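Local coordinates for spore germination protein GerM (Bacillus subtilis subsp. subtilis str. 168, PDB 6GZB) that is of unknown molecular function but affects both sporulation and germination, at residues A[183-188]-A[217-222]; A[205-210]-A[245-250]; A[107-112]-A[123-128]. All blocks are in the same frame, centred on the assembly; numbering follows the deposited sequence.

From the N terminus, contact 3 comes first: it joins the two arms of the hairpin 110-114/119-124 across only ten intervening residues, in the first of the tandem GerMN domains. It is finished before contact 1 opens at 183-188 and lies about 27 Å away, centre to centre. Contact 1 then closes a loop of 28 residues onto strand 213-223, and contact 2 brings 245-250 back to strand 198-208. Their segments alternate along the chain, so these two loops cross, and both end on the same two-stranded sheet of the second GerMN domain. They also touch directly, K220 NZ lying 2.7 Å from Y205 OH, a probable hydrogen bond.

Contact 1. Residues A[183-188]-A[217-222]; sequences DGINLE and PVTKRI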
# COMPACT_ATOMS: atom_id res chain seq x y z
N ASP A 183 -5.17 -6.70 7.23
CA ASP A 183 -4.83 -8.07 6.87
C ASP A 183 -3.55 -8.15 6.01
O ASP A 183 -3.07 -9.24 5.70
CB ASP A 183 -6.02 -8.71 6.18
CG ASP A 183 -7.20 -8.90 7.13
OD1 ASP A 183 -7.06 -9.74 8.04
OD2 ASP A 183 -8.21 -8.17 7.03
N GLY A 184 -2.97 -7.01 5.70
CA GLY A 184 -1.62 -6.97 5.14
C GLY A 184 -1.61 -7.02 3.63
O GLY A 184 -2.66 -7.09 2.98
N ILE A 185 -0.40 -7.00 3.07
CA ILE A 185 -0.22 -6.99 1.63
C ILE A 185 1.21 -7.42 1.33
O ILE A 185 2.13 -7.09 2.08
CB ILE A 185 -0.51 -5.58 1.04
CG1 ILE A 185 -0.43 -5.60 -0.48
CG2 ILE A 185 0.44 -4.54 1.60
CD1 ILE A 185 -1.15 -4.43 -1.13
N ASN A 186 1.39 -8.23 0.29
CA ASN A 186 2.71 -8.74 -0.06
C ASN A 186 3.44 -9.29 1.17
O ASN A 186 4.56 -8.87 1.48
CB ASN A 186 3.57 -7.64 -0.69
CG ASN A 186 2.97 -7.08 -1.95
OD1 ASN A 186 2.93 -5.86 -2.16
ND2 ASN A 186 2.50 -7.96 -2.81
N LEU A 187 2.80 -10.22 1.87
CA LEU A 187 3.34 -10.70 3.15
C LEU A 187 4.73 -11.28 3.00
O LEU A 187 4.94 -12.15 2.16
CB LEU A 187 2.41 -11.78 3.74
CG LEU A 187 0.94 -11.40 3.91
CD1 LEU A 187 0.15 -12.59 4.44
CD2 LEU A 187 0.75 -10.19 4.82
N GLU A 188 5.67 -10.85 3.84
CA GLU A 188 6.98 -11.48 3.89
C GLU A 188 6.86 -12.85 4.54
O GLU A 188 6.50 -12.95 5.71
CB GLU A 188 7.97 -10.63 4.69
CG GLU A 188 8.70 -9.61 3.84
CD GLU A 188 9.77 -8.87 4.62
OE1 GLU A 188 10.46 -8.02 4.01
OE2 GLU A 188 9.86 -9.08 5.85
N PRO A 217 4.24 -1.61 -0.90
CA PRO A 217 3.97 -1.89 0.51
C PRO A 217 4.22 -3.36 0.80
O PRO A 217 3.83 -4.22 0.01
CB PRO A 217 2.49 -1.56 0.65
CG PRO A 217 1.91 -1.85 -0.69
CD PRO A 217 3.00 -1.61 -1.70
N VAL A 218 4.91 -3.65 1.90
CA VAL A 218 5.23 -5.01 2.29
C VAL A 218 4.92 -5.16 3.78
O VAL A 218 5.36 -4.36 4.61
CB VAL A 218 6.72 -5.32 2.05
CG1 VAL A 218 7.10 -6.65 2.65
CG2 VAL A 218 7.03 -5.30 0.56
N THR A 219 4.14 -6.18 4.13
CA THR A 219 3.85 -6.46 5.54
C THR A 219 4.97 -7.29 6.17
O THR A 219 5.23 -8.42 5.78
CB THR A 219 2.53 -7.23 5.69
OG1 THR A 219 1.47 -6.48 5.08
CG2 THR A 219 2.21 -7.45 7.15
N LYS A 220 5.67 -6.68 7.12
CA LYS A 220 6.76 -7.34 7.82
C LYS A 220 6.28 -7.82 9.19
O LYS A 220 5.21 -7.43 9.66
CB LYS A 220 7.91 -6.36 8.00
CG LYS A 220 8.35 -5.73 6.69
CD LYS A 220 9.72 -5.10 6.81
CE LYS A 220 10.80 -6.15 6.66
NZ LYS A 220 12.10 -5.54 6.26
N ARG A 221 7.08 -8.69 9.82
CA ARG A 221 6.81 -9.13 11.18
C ARG A 221 7.66 -8.33 12.14
O ARG A 221 8.88 -8.31 12.02
CB ARG A 221 7.13 -10.62 11.33
CG ARG A 221 6.36 -11.56 10.41
CD ARG A 221 4.85 -11.30 10.41
NE ARG A 221 4.22 -11.50 11.71
CZ ARG A 221 2.91 -11.64 11.90
NH1 ARG A 221 2.08 -11.61 10.87
NH2 ARG A 221 2.43 -11.82 13.12
N ILE A 222 7.02 -7.65 13.08
CA ILE A 222 7.73 -6.88 14.10
C ILE A 222 7.64 -7.60 15.45
O ILE A 222 6.56 -8.05 15.85
CB ILE A 222 7.11 -5.48 14.26
CG1 ILE A 222 6.93 -4.79 12.91
CG2 ILE A 222 7.93 -4.63 15.22
CD1 ILE A 222 8.22 -4.57 12.15
O HOH W 1 5.05 -10.84 7.14
O HOH W 2 9.14 -9.77 8.31
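T219 meets the loop 183-188 through three of its polar atoms. Its OG1 accepts from the backbone N of I185 at 2.8 Å, with an angle of 158° at the hydrogen. Its N donates to I185 O at 3.0 Å, and its O receives E188 N at 3.1 Å, almost straight at 175°. These bonds lay the loop along strand 217-222. OG1 stands anti to the carbonyl carbon of T219 (chi1 -57°), the position from which it reaches I185 N and the bare CA of G184; a side chain at G184 would collide with it. L187 CD2 rests 3.6 Å from T219 CB, the two side chains running the same way. Toward the start of the strand, I185 CG2 packs on P217 CB at 3.7 Å.

E188 crosses V218 at about a right angle, E188 CG to V218 CG1 3.6 Å, and its extended chain brings the carboxylate against K220 CE, with E188 OE2 at 3.2 Å. The salt bridge from E188 OE1 to K220 NZ is long at 3.7 Å; the same ammonium also bonds to Y205 OH and pairs with E236. E188 OE2 is linked through a water to R221 N. An alanine at E188 would probably open a gap beside V218 CG1, remove the long salt bridge to K220 and leave the water on R221 N without its carboxylate partner.

Beyond this shell, I185 and L187 lean on Q141 of helix 136-147 and N186 N bonds to Q141 OE1, while V218, K220 and I222 pair with strand 198-208. The loop therefore lies between a helix of the first GerMN domain and the β-ladder of the second.

Contact 2. Residues A[205-210]-A[245-250]; sequences YLAENE and SGLLTD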
# COMPACT_ATOMS: atom_id res chain seq x y z
N TYR A 205 8.69 0.08 0.41
CA TYR A 205 10.01 0.10 -0.19
C TYR A 205 9.92 0.60 -1.61
O TYR A 205 8.83 0.78 -2.15
CB TYR A 205 10.63 -1.29 -0.15
CG TYR A 205 10.86 -1.80 1.24
CD1 TYR A 205 11.89 -1.30 2.02
CD2 TYR A 205 10.04 -2.78 1.79
CE1 TYR A 205 12.11 -1.78 3.31
CE2 TYR A 205 10.23 -3.24 3.08
CZ TYR A 205 11.28 -2.76 3.82
OH TYR A 205 11.46 -3.22 5.10
N LEU A 206 11.08 0.82 -2.21
CA LEU A 206 11.17 1.46 -3.52
C LEU A 206 11.43 0.41 -4.59
O LEU A 206 12.11 -0.60 -4.34
CB LEU A 206 12.29 2.49 -3.47
CG LEU A 206 12.54 3.39 -4.68
CD1 LEU A 206 11.41 4.38 -4.88
CD2 LEU A 206 13.86 4.12 -4.52
N ALA A 207 10.71 0.51 -5.68
CA ALA A 207 10.98 -0.30 -6.87
C ALA A 207 11.07 0.64 -8.06
O ALA A 207 10.75 1.82 -7.96
CB ALA A 207 9.88 -1.31 -7.09
N GLU A 208 11.51 0.13 -9.20
CA GLU A 208 11.49 0.94 -10.40
C GLU A 208 11.49 0.10 -11.65
O GLU A 208 11.94 -1.04 -11.65
CB GLU A 208 12.66 1.92 -10.42
CG GLU A 208 14.03 1.28 -10.45
CD GLU A 208 15.07 2.21 -11.05
OE1 GLU A 208 14.95 3.44 -10.85
OE2 GLU A 208 15.98 1.72 -11.74
N ASN A 209 10.91 0.66 -12.70
CA ASN A 209 11.01 0.08 -14.02
C ASN A 209 11.44 1.15 -15.02
O ASN A 209 11.88 2.24 -14.64
CB ASN A 209 9.66 -0.54 -14.42
CG ASN A 209 8.51 0.44 -14.32
OD1 ASN A 209 8.70 1.66 -14.32
ND2 ASN A 209 7.30 -0.10 -14.26
N GLU A 210 11.37 0.82 -16.30
CA GLU A 210 11.77 1.75 -17.35
C GLU A 210 11.22 3.15 -17.11
O GLU A 210 11.96 4.11 -17.13
CB GLU A 210 11.31 1.23 -18.71
CG GLU A 210 9.95 0.55 -18.68
CD GLU A 210 9.34 0.42 -20.06
OE1 GLU A 210 8.48 1.26 -20.41
OE2 GLU A 210 9.75 -0.49 -20.80
N SER A 245 15.00 -9.11 -3.90
CA SER A 245 13.54 -9.05 -3.75
C SER A 245 12.91 -8.21 -4.85
O SER A 245 11.69 -8.07 -4.92
CB SER A 245 13.19 -8.44 -2.39
OG SER A 245 13.75 -7.14 -2.27
N GLY A 246 13.74 -7.57 -5.63
CA GLY A 246 13.28 -6.66 -6.64
C GLY A 246 13.00 -5.30 -6.05
O GLY A 246 12.47 -4.47 -6.70
N LEU A 247 13.37 -5.10 -4.80
CA LEU A 247 13.15 -3.86 -4.10
C LEU A 247 14.42 -3.23 -3.58
O LEU A 247 15.42 -3.86 -3.44
CB LEU A 247 12.24 -4.08 -2.91
CG LEU A 247 10.87 -4.67 -3.10
CD1 LEU A 247 10.19 -5.02 -1.80
CD2 LEU A 247 10.01 -3.81 -3.99
N LEU A 248 14.36 -1.95 -3.31
CA LEU A 248 15.48 -1.25 -2.74
C LEU A 248 15.04 -0.28 -1.67
O LEU A 248 13.87 -0.05 -1.49
CB LEU A 248 16.21 -0.52 -3.82
CG LEU A 248 15.40 -0.29 -5.08
CD1 LEU A 248 15.92 0.96 -5.70
CD2 LEU A 248 15.44 -1.40 -6.10
N THR A 249 15.99 0.25 -0.95
CA THR A 249 15.73 1.27 0.06
C THR A 249 16.70 2.39 -0.23
O THR A 249 17.79 2.15 -0.68
CB THR A 249 15.94 0.77 1.52
OG1 THR A 249 15.20 1.58 2.43
CG2 THR A 249 17.34 0.86 1.91
N ASP A 250 16.28 3.63 -0.05
CA ASP A 250 17.20 4.71 -0.25
C ASP A 250 17.73 5.14 1.09
O ASP A 250 18.44 6.10 1.18
CB ASP A 250 16.59 5.87 -1.02
CG ASP A 250 17.64 6.79 -1.65
OD1 ASP A 250 18.65 6.30 -2.16
OD2 ASP A 250 17.48 8.01 -1.65
O HOH W 3 12.44 -2.45 -8.65
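L206 and L248 face each other across a short antiparallel bridge, their side chains crossing at a slant with CD2 of L206 4.0 Å from CD1 of L248. L248 has an unusual first torsion, chi1 19°, close to eclipsed. Its CG comes 3.4 Å from L206 O, and this leucine thus lies against the partner's carbonyl as well as its methyl. L247 goes to the other side of the strand. There its two methyls are shared between neighbours that alternate with L206: L247 CD1 meets Y205 CB at 4.1 Å, and L247 CD2 meets A207 CB at 4.0 Å.

The backbone pairing sets the register. L206 and L248 form a single hydrogen-bonded pair, L206 N to L248 O at 3.0 Å with an angle of 160°, and L248 N to L206 O at 2.8 Å with 163°. Y205 and A207 bond instead to V216 and Y214 of strand 213-223. The loop 245-250 thus adds a single antiparallel beta bridge to the edge of the pair 198-208/213-223, on the side away from strand 213-223.

The Y205 ring has T249 OG1 at its edge, near the ring plane, 4.4 Å from Y205 CD1; that hydroxyl is itself bonded to L237 O. L247 CD1 and L248 O approach the same ring obliquely, and from outside the two segments P241 touches Y205, L247 and T249. Ahead of the bridge, S245 OG accepts from L247 N at 3.3 Å, an ST turn. G246 sits at backbone angles that would jam a CB against the preceding carbonyl, and its own O receives a hydrogen bond from a water that accepts from E208 N.

Contact 3. Residues A[107-112]-A[123-128]; sequences DTTVNV and DFSNEF. With EDO (1,2-ethanediol), chain H.
V110 and F124 make the tight part: V110 CG2 lies over one face of the F124 ring, 3.8 Å from its centroid and 23° off the normal, a CH-pi contact. F128 CD1 lies above the opposite face, so the phenyl is held between two hydrophobic groups. T108 CG2 comes within 3.7 Å of F124 CD1, reaching the ring obliquely, and meets the F128 ring at its edge. L83 and V143, from two helices, continue this interior side.

The strands are the arms of a β-hairpin. V110 with F124 is a non-hydrogen-bonded pair, and N111 with D123 is hydrogen-bonded, N111 N to D123 O at 2.9 Å and D123 N to N111 O at 2.8 Å. Where the ladder ends, S125 N still bonds to T109 O. S125 OG, set between the backbone N and the carbonyl carbon (chi1 73°), is gripped twice: it accepts from T109 N at 3.1 Å (173°) and donates to E127 OE1 at 2.7 Å, which together should hold its rotation.

The other face is looser and wet. T109 OG1 shares a hydrogen bond of 2.7 Å with O1 of a bound 1,2-ethanediol, probably from the crystallisation liquor, and a water bridges N111 ND2 to D123 OD2, while D123 OD1 accepts from G162 N.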
# COMPACT_ATOMS: atom_id res chain seq x y z
N ASP A 107 -13.46 -11.21 -18.35
CA ASP A 107 -14.91 -11.37 -18.40
C ASP A 107 -15.53 -11.46 -17.01
O ASP A 107 -16.72 -11.73 -16.88
CB ASP A 107 -15.29 -12.59 -19.24
CG ASP A 107 -14.86 -12.47 -20.68
OD1 ASP A 107 -15.16 -11.44 -21.32
OD2 ASP A 107 -14.20 -13.42 -21.19
N THR A 108 -14.75 -11.18 -15.97
CA THR A 108 -15.32 -11.00 -14.64
C THR A 108 -16.12 -9.70 -14.58
O THR A 108 -15.65 -8.66 -15.03
CB THR A 108 -14.22 -10.98 -13.55
OG1 THR A 108 -13.48 -12.20 -13.59
CG2 THR A 108 -14.85 -10.81 -12.17
N THR A 109 -17.34 -9.79 -14.07
CA THR A 109 -18.15 -8.60 -13.77
C THR A 109 -18.44 -8.55 -12.28
O THR A 109 -18.24 -9.54 -11.57
CB THR A 109 -19.49 -8.63 -14.54
OG1 THR A 109 -20.26 -9.75 -14.12
CG2 THR A 109 -19.24 -8.71 -16.05
N VAL A 110 -18.90 -7.41 -11.78
CA VAL A 110 -19.01 -7.22 -10.34
C VAL A 110 -20.04 -6.16 -9.98
O VAL A 110 -20.19 -5.17 -10.70
CB VAL A 110 -17.65 -6.84 -9.72
CG1 VAL A 110 -17.20 -5.47 -10.21
CG2 VAL A 110 -17.72 -6.89 -8.20
N ASN A 111 -20.77 -6.40 -8.90
CA ASN A 111 -21.55 -5.37 -8.22
C ASN A 111 -20.93 -5.05 -6.86
O ASN A 111 -20.39 -5.93 -6.19
CB ASN A 111 -22.99 -5.85 -8.00
CG ASN A 111 -23.70 -6.18 -9.29
OD1 ASN A 111 -23.64 -5.42 -10.26
ND2 ASN A 111 -24.39 -7.30 -9.32
N VAL A 112 -21.06 -3.80 -6.44
CA VAL A 112 -20.55 -3.37 -5.15
C VAL A 112 -21.66 -2.71 -4.35
O VAL A 112 -22.26 -1.72 -4.78
CB VAL A 112 -19.36 -2.40 -5.29
CG1 VAL A 112 -18.87 -1.98 -3.91
CG2 VAL A 112 -18.24 -3.06 -6.08
N ASP A 123 -19.60 -8.44 -5.20
CA ASP A 123 -20.26 -9.66 -5.67
C ASP A 123 -19.87 -9.90 -7.13
O ASP A 123 -20.23 -9.13 -8.01
CB ASP A 123 -21.78 -9.51 -5.54
CG ASP A 123 -22.53 -10.84 -5.73
OD1 ASP A 123 -21.88 -11.86 -6.04
OD2 ASP A 123 -23.77 -10.84 -5.63
N PHE A 124 -19.09 -10.95 -7.36
CA PHE A 124 -18.45 -11.18 -8.66
C PHE A 124 -19.22 -12.24 -9.45
O PHE A 124 -19.86 -13.12 -8.88
CB PHE A 124 -17.00 -11.65 -8.46
CG PHE A 124 -16.10 -10.60 -7.86
CD1 PHE A 124 -15.48 -9.66 -8.67
CD2 PHE A 124 -15.83 -10.59 -6.50
CE1 PHE A 124 -14.63 -8.71 -8.13
CE2 PHE A 124 -14.99 -9.63 -5.95
CZ PHE A 124 -14.38 -8.70 -6.77
N SER A 125 -19.08 -12.19 -10.77
CA SER A 125 -19.54 -13.26 -11.62
C SER A 125 -18.62 -14.48 -11.49
O SER A 125 -17.57 -14.41 -10.86
CB SER A 125 -19.60 -12.79 -13.07
OG SER A 125 -18.31 -12.66 -13.63
N ASN A 126 -19.01 -15.58 -12.13
CA ASN A 126 -18.34 -16.86 -11.93
C ASN A 126 -16.94 -16.90 -12.54
O ASN A 126 -16.12 -17.73 -12.15
CB ASN A 126 -19.18 -18.01 -12.49
CG ASN A 126 -18.72 -19.36 -11.97
OD1 ASN A 126 -18.16 -20.17 -12.72
ND2 ASN A 126 -18.88 -19.58 -10.68
N GLU A 127 -16.68 -16.03 -13.51
CA GLU A 127 -15.34 -15.93 -14.12
C GLU A 127 -14.26 -15.58 -13.08
O GLU A 127 -13.07 -15.82 -13.31
CB GLU A 127 -15.33 -14.88 -15.22
CG GLU A 127 -16.02 -15.33 -16.50
CD GLU A 127 -17.52 -15.10 -16.46
OE1 GLU A 127 -18.03 -14.59 -15.44
OE2 GLU A 127 -18.18 -15.41 -17.48
N PHE A 128 -14.69 -15.00 -11.96
CA PHE A 128 -13.80 -14.69 -10.85
C PHE A 128 -12.94 -15.89 -10.45
O PHE A 128 -11.84 -15.73 -9.92
CB PHE A 128 -14.62 -14.21 -9.64
CG PHE A 128 -13.79 -13.81 -8.45
CD1 PHE A 128 -13.28 -12.53 -8.35
CD2 PHE A 128 -13.57 -14.71 -7.41
CE1 PHE A 128 -12.55 -12.15 -7.23
CE2 PHE A 128 -12.85 -14.32 -6.28
CZ PHE A 128 -12.33 -13.05 -6.20
C1 EDO H . -23.00 -9.75 -11.40
O1 EDO H . -21.86 -9.16 -12.04
C2 EDO H . -22.65 -11.13 -10.85
O2 EDO H . -23.49 -11.46 -9.73
O HOH W 4 -24.92 -8.35 -6.78